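Local coordinates for protein cellulase (Xanthomonas axonopodis pv. citri, PDB 5HOS) that probably hydrolyses internal beta-1,4-glucosidic bonds of cellulose, as an endo-glucanase of glycoside hydrolase family 5, at residues A[54-57]-A[58-61]; A[96-99]-A[100-104]; A[207-210]-A[211-214]. All coordinates share one frame; numbering follows the deposited sequence.

Interaction 1: A[54-57]-A[58-61]; sequences YPAA and DEYA
E59 and Y60 reach back from the first turn of helix 57-65 onto P55 and A56, at the start of the first helix after strand 29-34 in a (beta/alpha)8 barrel. The carboxylate of E59 returns to the chain ahead of the helix: OE2 of E59 accepts from the backbone N of A56 at 2.9 Å, with an N-H...O angle of 158°. The donor stands above the carboxylate plane, 61° out of it. In the reverse direction E59 N gives its hydrogen to A56 O at 3.1 Å. Side chain to backbone one way and backbone to backbone the other, the two bonds tie A56 and E59 together. OE2 of E59 also forms a salt bridge with R53, so this oxygen is gripped twice.

Y60 lays its ring against P55. With CG anti to the carbonyl carbon (chi1 -58°), the ring runs back along the chain and slants across the proline: CE1 of Y60 lies 3.8 Å from CB of P55, while the phenol oxygen OH of Y60 reaches CG of P55 at 3.4 Å. A57 O sits in plane at the ring edge. Beyond, the tyrosine packs on A99 and N102 of helix 90-105. A water bridges P55 and Y60, donating to P55 O at 2.6 Å and hydrogen-bonded to Y60 OH at 2.7 Å.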
loop_
_atom_site.group_PDB
_atom_site.type_symbol
_atom_site.label_atom_id
_atom_site.label_comp_id
_atom_site.label_asym_id
_atom_site.label_seq_id
_atom_site.Cartn_x
_atom_site.Cartn_y
_atom_site.Cartn_z
ATOM N N TYR A 54 1.440 -13.859 -9.892
ATOM C CA TYR A 54 1.859 -13.713 -8.504
ATOM C C TYR A 54 3.375 -13.935 -8.427
ATOM O O TYR A 54 3.961 -14.541 -9.329
ATOM C CB TYR A 54 1.086 -14.679 -7.593
ATOM C CG TYR A 54 -0.274 -14.144 -7.189
ATOM C CD1 TYR A 54 -1.314 -14.055 -8.111
ATOM C CD2 TYR A 54 -0.521 -13.711 -5.882
ATOM C CE1 TYR A 54 -2.555 -13.550 -7.754
ATOM C CE2 TYR A 54 -1.760 -13.207 -5.515
ATOM C CZ TYR A 54 -2.774 -13.127 -6.447
ATOM O OH TYR A 54 -4.003 -12.631 -6.087
ATOM N N PRO A 55 4.021 -13.428 -7.367
ATOM C CA PRO A 55 5.476 -13.579 -7.279
ATOM C C PRO A 55 5.941 -15.024 -7.047
ATOM O O PRO A 55 5.266 -15.786 -6.363
ATOM C CB PRO A 55 5.854 -12.698 -6.073
ATOM C CG PRO A 55 4.658 -11.859 -5.787
ATOM C CD PRO A 55 3.485 -12.675 -6.217
ATOM N N ALA A 56 7.081 -15.392 -7.633
ATOM C CA ALA A 56 7.752 -16.654 -7.307
ATOM C C ALA A 56 8.264 -16.599 -5.874
ATOM O O ALA A 56 8.521 -15.526 -5.356
ATOM C CB ALA A 56 8.906 -16.908 -8.265
ATOM N N ALA A 57 8.421 -17.760 -5.244
ATOM C CA ALA A 57 8.894 -17.829 -3.854
ATOM C C ALA A 57 10.266 -17.158 -3.642
ATOM O O ALA A 57 10.490 -16.512 -2.611
ATOM C CB ALA A 57 8.929 -19.278 -3.374
ATOM N N ASP A 58 11.172 -17.297 -4.611
ATOM C CA ASP A 58 12.512 -16.697 -4.486
ATOM C C ASP A 58 12.550 -15.159 -4.614
ATOM O O ASP A 58 13.553 -14.543 -4.270
ATOM C CB ASP A 58 13.550 -17.375 -5.411
ATOM C CG ASP A 58 13.303 -17.135 -6.902
ATOM O OD1 ASP A 58 12.359 -16.417 -7.274
ATOM O OD2 ASP A 58 14.077 -17.686 -7.714
ATOM N N GLU A 59 11.463 -14.549 -5.087
ATOM C CA GLU A 59 11.352 -13.087 -5.091
ATOM C C GLU A 59 11.336 -12.550 -3.654
ATOM O O GLU A 59 12.018 -11.572 -3.338
ATOM C CB GLU A 59 10.134 -12.641 -5.899
ATOM C CG GLU A 59 10.293 -12.942 -7.395
ATOM C CD GLU A 59 9.111 -12.496 -8.236
ATOM O OE1 GLU A 59 8.720 -11.323 -8.109
ATOM O OE2 GLU A 59 8.575 -13.315 -9.025
ATOM N N TYR A 60 10.638 -13.260 -2.772
ATOM C CA TYR A 60 10.586 -12.893 -1.356
ATOM C C TYR A 60 11.970 -13.050 -0.729
ATOM O O TYR A 60 12.446 -12.149 -0.045
ATOM C CB TYR A 60 9.545 -13.727 -0.604
ATOM C CG TYR A 60 8.145 -13.604 -1.171
ATOM C CD1 TYR A 60 7.717 -14.422 -2.213
ATOM C CD2 TYR A 60 7.241 -12.671 -0.665
ATOM C CE1 TYR A 60 6.442 -14.313 -2.734
ATOM C CE2 TYR A 60 5.963 -12.556 -1.178
ATOM C CZ TYR A 60 5.569 -13.373 -2.224
ATOM O OH TYR A 60 4.298 -13.274 -2.750
ATOM N N ALA A 61 12.620 -14.183 -0.982
ATOM C CA ALA A 61 13.972 -14.429 -0.468
ATOM C C ALA A 61 14.959 -13.327 -0.892
ATOM O O ALA A 61 15.749 -12.874 -0.078
ATOM C CB ALA A 61 14.474 -15.796 -0.897
HETATM O O HOH W 1 3.783 -15.547 -4.207
#

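Interaction 2: A[96-99]-A[100-104]; sequences IRQA and VANAK
Q98 and N102 stand one turn apart on helix 90-105, the helix that follows the second strand of the (beta/alpha)8 barrel, and form an i to i+4 pair along it, Q98 at the exposed surface and N102 at the border with helix 57-65. From CB of Q98 the chain leaves with CG anti to the backbone N (chi1 -166°) and bends at the next bond, which turns the amide forward along the helix toward N102. CG of Q98 passes 4.0 Å from ND2 of N102. At the tip NE2 of Q98 donates to OD1 of N102 at 3.5 Å, a bond that is straight, 165° at the hydrogen, but weak because it is long. The two amide planes are turned 57° against each other, so the groups meet aslant and do not stack.

N102 is held close to the backbone of the preceding turn. Its CB lies 3.4 Å from Q98 O and its CG 3.1 Å from the same oxygen, which already accepts from N102 N at 2.8 Å. ND2 of N102 also comes near Q98 O, at too poor an angle for a hydrogen bond.

The helix itself is regular here: V100, A101, N102 and A103 give their N-H groups to I96, R97, Q98 and A99 in turn. While Q98 and R97 lie exposed, I96 and A99 face inward, on I75 and L73 of strand 70-75. R97 bonds to A145 O and forms a cation-pi contact with F146. Beside the backbone, CG2 of V100 rests 3.4 Å from I96 O.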
loop_
_atom_site.group_PDB
_atom_site.type_symbol
_atom_site.label_atom_id
_atom_site.label_comp_id
_atom_site.label_asym_id
_atom_site.label_seq_id
_atom_site.Cartn_x
_atom_site.Cartn_y
_atom_site.Cartn_z
ATOM N N ILE A 96 -3.247 -15.969 -2.938
ATOM C CA ILE A 96 -2.886 -15.054 -1.848
ATOM C C ILE A 96 -2.348 -15.863 -0.667
ATOM O O ILE A 96 -1.357 -15.475 -0.069
ATOM C CB ILE A 96 -4.057 -14.132 -1.433
ATOM C CG1 ILE A 96 -4.452 -13.230 -2.613
ATOM C CG2 ILE A 96 -3.675 -13.259 -0.239
ATOM C CD1 ILE A 96 -5.794 -12.541 -2.449
ATOM N N ARG A 97 -2.973 -16.995 -0.350
ATOM C CA ARG A 97 -2.440 -17.875 0.709
ATOM C C ARG A 97 -1.016 -18.348 0.414
ATOM O O ARG A 97 -0.193 -18.444 1.320
ATOM C CB ARG A 97 -3.332 -19.087 0.938
ATOM C CG ARG A 97 -4.624 -18.803 1.668
ATOM C CD ARG A 97 -5.249 -20.111 2.120
ATOM N NE ARG A 97 -6.644 -19.946 2.510
ATOM C CZ ARG A 97 -7.068 -19.370 3.633
ATOM N NH1 ARG A 97 -6.217 -18.865 4.520
ATOM N NH2 ARG A 97 -8.371 -19.286 3.865
ATOM N N GLN A 98 -0.730 -18.641 -0.852
ATOM C CA GLN A 98 0.620 -19.031 -1.253
ATOM C C GLN A 98 1.614 -17.875 -1.096
ATOM O O GLN A 98 2.757 -18.093 -0.694
ATOM C CB GLN A 98 0.650 -19.508 -2.708
ATOM C CG GLN A 98 1.939 -20.237 -3.083
ATOM C CD GLN A 98 2.117 -21.557 -2.333
ATOM O OE1 GLN A 98 1.188 -22.351 -2.228
ATOM N NE2 GLN A 98 3.317 -21.798 -1.818
ATOM N N ALA A 99 1.189 -16.667 -1.467
ATOM C CA ALA A 99 2.003 -15.468 -1.304
ATOM C C ALA A 99 2.353 -15.250 0.163
ATOM O O ALA A 99 3.509 -15.008 0.486
ATOM C CB ALA A 99 1.298 -14.239 -1.871
ATOM N N VAL A 100 1.358 -15.371 1.038
ATOM C CA VAL A 100 1.580 -15.260 2.490
ATOM C C VAL A 100 2.555 -16.339 2.983
ATOM O O VAL A 100 3.468 -16.038 3.756
ATOM C CB VAL A 100 0.246 -15.295 3.280
ATOM C CG1 VAL A 100 0.482 -15.389 4.784
ATOM C CG2 VAL A 100 -0.588 -14.058 2.971
ATOM N N ALA A 101 2.363 -17.583 2.538
ATOM C CA ALA A 101 3.272 -18.674 2.905
ATOM C C ALA A 101 4.699 -18.417 2.406
ATOM O O ALA A 101 5.654 -18.562 3.155
ATOM C CB ALA A 101 2.748 -20.007 2.391
ATOM N N ASN A 102 4.826 -17.996 1.146
ATOM C CA ASN A 102 6.121 -17.632 0.584
ATOM C C ASN A 102 6.805 -16.519 1.381
ATOM O O ASN A 102 8.000 -16.599 1.664
ATOM C CB ASN A 102 5.977 -17.174 -0.874
ATOM C CG ASN A 102 5.671 -18.312 -1.834
ATOM O OD1 ASN A 102 5.868 -19.477 -1.527
ATOM N ND2 ASN A 102 5.195 -17.962 -3.023
ATOM N N ALA A 103 6.031 -15.505 1.765
ATOM C CA ALA A 103 6.548 -14.400 2.557
ATOM C C ALA A 103 7.015 -14.884 3.923
ATOM O O ALA A 103 8.112 -14.525 4.368
ATOM C CB ALA A 103 5.494 -13.328 2.722
ATOM N N LYS A 104 6.204 -15.708 4.572
ATOM C CA LYS A 104 6.581 -16.269 5.868
ATOM C C LYS A 104 7.885 -17.049 5.791
ATOM O O LYS A 104 8.688 -16.980 6.718
ATOM C CB LYS A 104 5.483 -17.164 6.447
ATOM C CG LYS A 104 4.285 -16.408 7.005
ATOM C CD LYS A 104 3.245 -17.385 7.493
ATOM C CE LYS A 104 1.981 -16.719 7.973
ATOM N NZ LYS A 104 0.986 -17.770 8.298
#

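Interaction 3: A[207-210]-A[211-214]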
loop_
_atom_site.group_PDB
_atom_site.type_symbol
_atom_site.label_atom_id
_atom_site.label_comp_id
_atom_site.label_asym_id
_atom_site.label_seq_id
_atom_site.Cartn_x
_atom_site.Cartn_y
_atom_site.Cartn_z
ATOM N N GLY A 207 -14.639 21.630 -0.147
ATOM C CA GLY A 207 -14.293 21.944 1.243
ATOM C C GLY A 207 -13.832 20.801 2.136
ATOM O O GLY A 207 -13.274 21.060 3.205
ATOM N N GLN A 208 -14.042 19.554 1.713
ATOM C CA GLN A 208 -13.739 18.376 2.531
ATOM C C GLN A 208 -12.318 17.881 2.272
ATOM O O GLN A 208 -11.871 17.824 1.118
ATOM C CB GLN A 208 -14.738 17.255 2.229
ATOM C CG GLN A 208 -16.195 17.687 2.286
ATOM C CD GLN A 208 -16.545 18.428 3.561
ATOM O OE1 GLN A 208 -16.362 17.908 4.655
ATOM N NE2 GLN A 208 -17.040 19.652 3.427
ATOM N N SER A 209 -11.621 17.520 3.342
ATOM C CA SER A 209 -10.221 17.099 3.267
ATOM C C SER A 209 -9.973 15.847 4.074
ATOM O O SER A 209 -10.729 15.535 5.006
ATOM C CB SER A 209 -9.304 18.196 3.800
ATOM O OG SER A 209 -9.514 18.407 5.193
ATOM N N ASN A 210 -8.884 15.153 3.744
ATOM C CA ASN A 210 -8.421 14.056 4.587
ATOM C C ASN A 210 -8.087 14.509 5.998
ATOM O O ASN A 210 -8.385 13.794 6.950
ATOM C CB ASN A 210 -7.237 13.333 3.955
ATOM C CG ASN A 210 -7.636 12.561 2.716
ATOM O OD1 ASN A 210 -8.768 12.099 2.607
ATOM N ND2 ASN A 210 -6.715 12.426 1.774
ATOM N N ALA A 211 -7.516 15.709 6.132
ATOM C CA ALA A 211 -7.162 16.251 7.449
ATOM C C ALA A 211 -8.344 16.303 8.420
ATOM O O ALA A 211 -8.172 16.086 9.628
ATOM C CB ALA A 211 -6.529 17.629 7.306
ATOM N N VAL A 212 -9.534 16.599 7.902
ATOM C CA VAL A 212 -10.751 16.623 8.711
ATOM C C VAL A 212 -11.349 15.215 8.782
ATOM O O VAL A 212 -11.581 14.670 9.875
ATOM C CB VAL A 212 -11.783 17.634 8.148
ATOM C CG1 VAL A 212 -13.099 17.570 8.918
ATOM C CG2 VAL A 212 -11.209 19.042 8.198
ATOM N N ALA A 213 -11.591 14.631 7.619
ATOM C CA ALA A 213 -12.334 13.369 7.530
ATOM C C ALA A 213 -11.662 12.214 8.278
ATOM O O ALA A 213 -12.328 11.438 8.968
ATOM C CB ALA A 213 -12.553 12.997 6.069
ATOM N N MET A 214 -10.341 12.132 8.176
ATOM C CA MET A 214 -9.598 11.015 8.737
ATOM C C MET A 214 -9.261 11.213 10.214
ATOM O O MET A 214 -8.910 10.247 10.873
ATOM C CB MET A 214 -8.340 10.748 7.912
ATOM C CG MET A 214 -8.628 10.418 6.443
ATOM S SD MET A 214 -9.694 8.982 6.111
ATOM C CE MET A 214 -8.770 7.734 6.981
#
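A serine N-cap opens the short helix 210-213, which lies in the connection between barrel strands 188-191 and 224-231. S209 holds the cap position, and its OG accepts from V212 N at 3.3 Å, with an angle of 149° at the hydrogen. The torsion chi1 of 66° sets OG between the backbone N and the carbonyl carbon, where it can face the first turn. The same hydroxyl oxygen, OG of S209, touches CG2 of V212 at 3.5 Å.

The carbonyl of S209 is used as well: A213 N donates to S209 O at 2.9 Å, nearly straight and in the carbonyl plane, while V212 N adds a weak bond to the same oxygen. One residue on, N210 O accepts from M214 N at 2.8 Å. N210 and M214 lie side by side and point the same way, CB of N210 4.1 Å from CG of M214.

The side-chain amide of N210, which is buried, leaves this turn, and its OD1 accepts from A193 N. A211 O accepts from the indole of W259 on helix 248-262, M214 packs on W201, and A213 meets P165, Q166 and A169 of helix 165-181.

Overall arrangement
Along the chain the three contacts follow in series, all within one (beta/alpha)8 barrel of the family 5 cellulase range. Interactions 1 and 2 are neighbours: their centres lie 9 Å apart, helices 57-65 and 90-105 pack against each other, and Y54 of the loop before helix 57-65 touches I96. Together they cover strand 70-75 from outside. Interaction 3 belongs to the connection after strand 188-191, on the opposite side of the chain's centre, its centre 38 Å from that of interaction 1 and 36 Å from that of interaction 2, with no atoms touching. Two of the contacts thus lie at helix starts and one within a helix, at two separate places on the outer layer of the barrel.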